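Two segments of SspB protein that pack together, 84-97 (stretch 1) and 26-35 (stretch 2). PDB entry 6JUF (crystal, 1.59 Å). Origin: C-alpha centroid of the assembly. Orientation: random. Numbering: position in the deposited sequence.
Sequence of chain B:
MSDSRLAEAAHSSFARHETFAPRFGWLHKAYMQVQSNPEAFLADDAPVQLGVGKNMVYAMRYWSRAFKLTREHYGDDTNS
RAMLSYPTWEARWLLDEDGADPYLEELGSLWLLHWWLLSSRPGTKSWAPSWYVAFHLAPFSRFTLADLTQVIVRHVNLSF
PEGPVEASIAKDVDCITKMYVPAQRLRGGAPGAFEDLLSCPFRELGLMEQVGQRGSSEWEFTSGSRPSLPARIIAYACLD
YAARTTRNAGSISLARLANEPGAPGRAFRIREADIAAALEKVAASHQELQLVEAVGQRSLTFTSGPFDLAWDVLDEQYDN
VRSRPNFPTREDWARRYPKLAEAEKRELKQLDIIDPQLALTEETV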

# COMPACT_ATOMS: atom_id res chain seq x y z
N LEU B 84 20.91 -17.11 -11.58
CA LEU B 84 20.36 -15.92 -12.20
C LEU B 84 18.81 -15.91 -12.05
O LEU B 84 18.19 -16.96 -11.89
CB LEU B 84 20.72 -15.86 -13.70
CG LEU B 84 22.22 -15.94 -14.10
CD1 LEU B 84 22.45 -15.30 -15.45
CD2 LEU B 84 23.11 -15.28 -13.09
N SER B 85 18.21 -14.73 -12.28
CA SER B 85 16.71 -14.56 -12.12
C SER B 85 15.99 -14.24 -13.41
O SER B 85 16.61 -13.59 -14.27
CB SER B 85 16.40 -13.46 -11.09
OG SER B 85 16.84 -13.88 -9.82
N TYR B 86 14.80 -14.78 -13.60
CA TYR B 86 14.05 -14.65 -14.87
C TYR B 86 12.61 -14.40 -14.44
O TYR B 86 12.11 -15.12 -13.60
CB TYR B 86 14.21 -15.90 -15.73
CG TYR B 86 15.66 -16.21 -16.00
CD1 TYR B 86 16.28 -15.65 -17.12
CD2 TYR B 86 16.40 -17.08 -15.16
CE1 TYR B 86 17.64 -15.91 -17.37
CE2 TYR B 86 17.73 -17.32 -15.39
CZ TYR B 86 18.33 -16.77 -16.51
OH TYR B 86 19.63 -17.03 -16.79
N PRO B 87 11.96 -13.39 -15.05
CA PRO B 87 10.56 -13.12 -14.77
C PRO B 87 9.61 -14.23 -15.29
O PRO B 87 9.78 -14.73 -16.40
CB PRO B 87 10.30 -11.78 -15.53
CG PRO B 87 11.20 -11.87 -16.75
CD PRO B 87 12.45 -12.61 -16.23
N THR B 88 8.60 -14.60 -14.47
CA THR B 88 7.67 -15.63 -14.86
C THR B 88 6.61 -15.02 -15.74
O THR B 88 6.41 -13.76 -15.70
CB THR B 88 7.02 -16.24 -13.62
OG1 THR B 88 6.34 -15.18 -12.92
CG2 THR B 88 8.03 -16.86 -12.70
N TRP B 89 5.87 -15.82 -16.46
CA TRP B 89 4.76 -15.32 -17.25
C TRP B 89 3.74 -14.68 -16.34
O TRP B 89 3.10 -13.70 -16.73
CB TRP B 89 4.20 -16.48 -18.07
CG TRP B 89 2.97 -16.07 -18.88
CD1 TRP B 89 2.93 -15.63 -20.20
CD2 TRP B 89 1.56 -16.06 -18.44
NE1 TRP B 89 1.64 -15.41 -20.61
CE2 TRP B 89 0.77 -15.60 -19.58
CE3 TRP B 89 0.92 -16.34 -17.24
CZ2 TRP B 89 -0.63 -15.52 -19.54
CZ3 TRP B 89 -0.46 -16.21 -17.18
CH2 TRP B 89 -1.22 -15.82 -18.31
N GLU B 90 3.57 -15.21 -15.11
CA GLU B 90 2.63 -14.59 -14.20
C GLU B 90 2.99 -13.15 -13.84
O GLU B 90 2.12 -12.27 -13.66
CB GLU B 90 2.43 -15.46 -12.88
CG GLU B 90 1.62 -16.72 -13.11
CD GLU B 90 2.34 -17.84 -13.84
OE1 GLU B 90 3.62 -17.78 -14.01
OE2 GLU B 90 1.66 -18.78 -14.20
N ALA B 91 4.29 -12.86 -13.69
CA ALA B 91 4.73 -11.51 -13.41
C ALA B 91 4.44 -10.63 -14.65
O ALA B 91 3.96 -9.50 -14.49
CB ALA B 91 6.22 -11.46 -13.09
N ARG B 92 4.67 -11.13 -15.86
CA ARG B 92 4.30 -10.36 -17.06
C ARG B 92 2.77 -10.08 -17.05
O ARG B 92 2.39 -8.98 -17.43
CB ARG B 92 4.67 -11.15 -18.33
CG ARG B 92 4.13 -10.62 -19.64
CD ARG B 92 4.72 -9.24 -19.94
NE ARG B 92 4.21 -8.63 -21.19
CZ ARG B 92 3.11 -7.87 -21.27
NH1 ARG B 92 2.29 -7.69 -20.21
NH2 ARG B 92 2.77 -7.34 -22.45
N TRP B 93 1.95 -11.05 -16.67
CA TRP B 93 0.51 -10.87 -16.70
C TRP B 93 0.08 -9.85 -15.64
O TRP B 93 -0.81 -9.06 -15.88
CB TRP B 93 -0.15 -12.23 -16.52
CG TRP B 93 -1.64 -12.14 -16.35
CD1 TRP B 93 -2.63 -12.17 -17.32
CD2 TRP B 93 -2.34 -12.03 -15.07
NE1 TRP B 93 -3.87 -12.04 -16.74
CE2 TRP B 93 -3.75 -11.96 -15.38
CE3 TRP B 93 -1.93 -11.97 -13.72
CZ2 TRP B 93 -4.73 -11.84 -14.37
CZ3 TRP B 93 -2.93 -11.90 -12.74
CH2 TRP B 93 -4.30 -11.80 -13.09
N LEU B 94 0.67 -9.88 -14.43
CA LEU B 94 0.19 -9.07 -13.32
C LEU B 94 0.81 -7.69 -13.23
O LEU B 94 0.12 -6.66 -13.04
CB LEU B 94 0.46 -9.82 -11.99
CG LEU B 94 0.06 -8.99 -10.73
CD1 LEU B 94 -1.47 -8.75 -10.65
CD2 LEU B 94 0.59 -9.66 -9.47
N LEU B 95 2.13 -7.63 -13.34
CA LEU B 95 2.88 -6.45 -12.99
C LEU B 95 3.30 -5.54 -14.14
O LEU B 95 3.75 -4.43 -13.87
CB LEU B 95 4.15 -6.84 -12.18
CG LEU B 95 3.83 -7.52 -10.84
CD1 LEU B 95 5.18 -8.01 -10.28
CD2 LEU B 95 3.13 -6.55 -9.93
N ASP B 96 3.26 -5.99 -15.36
CA ASP B 96 3.65 -5.15 -16.48
C ASP B 96 2.76 -3.91 -16.53
O ASP B 96 1.58 -3.93 -16.13
CB ASP B 96 3.50 -5.94 -17.76
CG ASP B 96 4.32 -5.35 -18.87
OD1 ASP B 96 3.78 -4.50 -19.62
OD2 ASP B 96 5.51 -5.69 -18.97
N GLU B 97 3.32 -2.81 -17.01
CA GLU B 97 2.51 -1.65 -17.25
C GLU B 97 1.28 -1.98 -18.10
O GLU B 97 0.20 -1.42 -17.89
CB GLU B 97 3.38 -0.52 -17.89
CG GLU B 97 2.84 0.17 -19.12
CD GLU B 97 3.95 0.90 -19.90
OE1 GLU B 97 5.01 0.30 -20.20
OE2 GLU B 97 3.75 2.09 -20.21
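Stretch 2 26-35: WLHKAYMQVQ

Stretch 2 continues a helix that begins earlier in the chain, with backbone bonds running from Ala 30 N to Trp 26 O through to Gln 35 N to Tyr 31 O, and it lies across both secondary elements of stretch 1. Its axis crosses that of strand 84-87 at -99°, approaching to 8.1 Å, and that of helix 89-95 at -119°, approaching to 11.0 Å. The Val 34 and Gln 35 part of stretch 2 meets the strand, with the CA atoms of Tyr 86 and Val 34 6.0 Å apart and those of Pro 87 and Gln 35 likewise 6.0 Å. Its earlier part lies nearer Leu 95, where the CA atoms of Leu 95 and His 28 are 6.8 Å apart. The two stretches bury 524 Å² between them.

Leu 27, Tyr 31 and Val 34 direct their CA-to-CB bonds toward stretch 1, a spacing of four and three residues that places them along one side of the helix. Tyr 31 is the centre of the contact. Its t rotamer (chi1 175°, chi2 71°) extends the ring past the flank of helix 89-95, so that Leu 95 CB and Ala 91 O lie over one face while Asp 96 OD2 sits at the edge, near the ring plane. The methyl of Ala 91 packs against the ring, with Ala 91 CB 3.8 Å from Tyr 31 CD1; Pro 87 CB is 4.2 Å from Tyr 31 CE1. The same extension delivers the hydroxyl to the polar end of the interface, where Tyr 31 OH donates a hydrogen bond of 2.7 Å to Asp 96 OD2. Asp 96 leaves its backbone sideways, but its t rotamer (chi1 -159°) brings the carboxylate to this hydroxyl. Arg 92 (chi1 t, chi2 p, chi3 t) passes alongside, its CD 3.3 Å from Tyr 31 OH. Arg 92 NH1 forms a salt bridge with Asp 96 OD1 at 3.6 Å, but the oxygen lies well out of the guanidinium plane, so the attraction is one of charge alone.

Leu 95 adopts the m,t conformation and points toward the helix, placing its CD1 4.2 Å from Tyr 31 CB and 4.0 Å from Leu 27 O. At the strand, Val 34 in the p rotamer (chi1 76°) puts both methyls to use: CG1 is 3.8 Å from Pro 87 CB, and CG2 is 3.6 Å from Ser 85 CB and 3.1 Å from Ser 85 O. Ser 85 and Pro 87 point toward the helix, whereas the intervening Tyr 86 points away, the alternation expected of a strand. Thr 88 then caps helix 89-95, its OG1 accepting from Ala 91 N at 3.2 Å.

Water completes the polar contacts. One molecule donates to both Val 34 O and Ser 85 O, and another joins His 28 ND1 to Leu 95 O. Gln 35 starts away from stretch 1, yet with chi1 between wells at -126° and chi2 t, its end comes nearer, and two waters bridge its NE2 and OE1 to Asp 96 OD2.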

# COMPACT_ATOMS: atom_id res chain seq x y z
N TRP B 26 9.41 -2.98 -4.10
CA TRP B 26 10.34 -4.09 -4.37
C TRP B 26 9.83 -5.02 -5.46
O TRP B 26 10.63 -5.47 -6.33
CB TRP B 26 10.58 -4.89 -3.11
CG TRP B 26 11.46 -4.17 -2.12
CD1 TRP B 26 11.98 -2.91 -2.20
CD2 TRP B 26 11.97 -4.75 -0.85
NE1 TRP B 26 12.77 -2.62 -1.06
CE2 TRP B 26 12.76 -3.70 -0.21
CE3 TRP B 26 11.80 -5.95 -0.20
CZ2 TRP B 26 13.45 -3.91 0.98
CZ3 TRP B 26 12.45 -6.14 1.04
CH2 TRP B 26 13.24 -5.14 1.62
N LEU B 27 8.52 -5.34 -5.45
CA LEU B 27 7.99 -6.27 -6.47
C LEU B 27 8.08 -5.57 -7.85
O LEU B 27 8.45 -6.14 -8.84
CB LEU B 27 6.56 -6.60 -6.16
CG LEU B 27 6.36 -7.30 -4.82
CD1 LEU B 27 4.87 -7.63 -4.69
CD2 LEU B 27 7.29 -8.55 -4.67
N HIS B 28 7.68 -4.32 -7.86
CA HIS B 28 7.64 -3.54 -9.12
C HIS B 28 8.98 -3.32 -9.78
O HIS B 28 9.17 -3.67 -10.98
CB HIS B 28 6.94 -2.20 -8.84
CG HIS B 28 6.94 -1.24 -10.00
ND1 HIS B 28 6.10 -1.37 -11.05
CD2 HIS B 28 7.68 -0.07 -10.22
CE1 HIS B 28 6.31 -0.33 -11.93
NE2 HIS B 28 7.27 0.47 -11.41
N LYS B 29 9.90 -2.80 -8.98
CA LYS B 29 11.29 -2.55 -9.51
C LYS B 29 12.03 -3.84 -9.82
O LYS B 29 12.78 -3.84 -10.80
CB LYS B 29 12.12 -1.74 -8.54
CG LYS B 29 11.59 -0.33 -8.44
CD LYS B 29 12.47 0.62 -7.65
CE LYS B 29 12.39 0.38 -6.16
NZ LYS B 29 13.65 0.83 -5.51
N ALA B 30 11.82 -4.92 -9.05
CA ALA B 30 12.42 -6.22 -9.41
C ALA B 30 11.95 -6.66 -10.82
O ALA B 30 12.77 -7.03 -11.67
CB ALA B 30 12.15 -7.27 -8.34
N TYR B 31 10.64 -6.58 -11.08
CA TYR B 31 10.09 -6.96 -12.38
C TYR B 31 10.74 -6.19 -13.51
O TYR B 31 11.16 -6.73 -14.51
CB TYR B 31 8.57 -6.80 -12.39
CG TYR B 31 8.02 -7.09 -13.81
CD1 TYR B 31 8.00 -8.35 -14.34
CD2 TYR B 31 7.55 -6.02 -14.61
CE1 TYR B 31 7.54 -8.62 -15.63
CE2 TYR B 31 7.09 -6.29 -15.94
CZ TYR B 31 7.07 -7.58 -16.42
OH TYR B 31 6.59 -7.80 -17.67
N MET B 32 10.80 -4.88 -13.32
CA MET B 32 11.26 -3.96 -14.38
C MET B 32 12.74 -4.24 -14.72
O MET B 32 13.17 -4.19 -15.87
CB MET B 32 11.07 -2.48 -14.01
CG MET B 32 9.64 -1.95 -13.93
SD MET B 32 8.63 -2.41 -15.37
CE MET B 32 9.43 -1.39 -16.63
N GLN B 33 13.51 -4.53 -13.69
CA GLN B 33 14.95 -4.85 -13.85
C GLN B 33 15.26 -6.26 -14.40
O GLN B 33 16.05 -6.39 -15.34
CB GLN B 33 15.67 -4.70 -12.50
CG GLN B 33 15.90 -3.29 -12.01
CD GLN B 33 17.19 -2.72 -12.53
OE1 GLN B 33 18.26 -3.12 -12.08
NE2 GLN B 33 17.10 -1.82 -13.48
N VAL B 34 14.62 -7.31 -13.86
CA VAL B 34 14.89 -8.70 -14.26
C VAL B 34 14.43 -8.97 -15.69
O VAL B 34 14.84 -9.93 -16.28
CB VAL B 34 14.29 -9.71 -13.24
CG1 VAL B 34 12.79 -9.82 -13.39
CG2 VAL B 34 14.95 -11.08 -13.38
N GLN B 35 13.48 -8.15 -16.19
CA GLN B 35 12.92 -8.36 -17.54
C GLN B 35 14.07 -8.37 -18.60
O GLN B 35 14.10 -9.19 -19.52
CB GLN B 35 11.91 -7.28 -17.84
CG GLN B 35 10.57 -7.84 -18.26
CD GLN B 35 9.68 -6.78 -18.91
OE1 GLN B 35 9.69 -5.62 -18.50
NE2 GLN B 35 8.89 -7.19 -19.91
O HOH W 1 4.30 -3.35 -11.33
O HOH W 2 16.10 -12.29 -16.93
O HOH W 3 6.95 -6.31 -21.31
O HOH W 4 7.66 -3.83 -19.10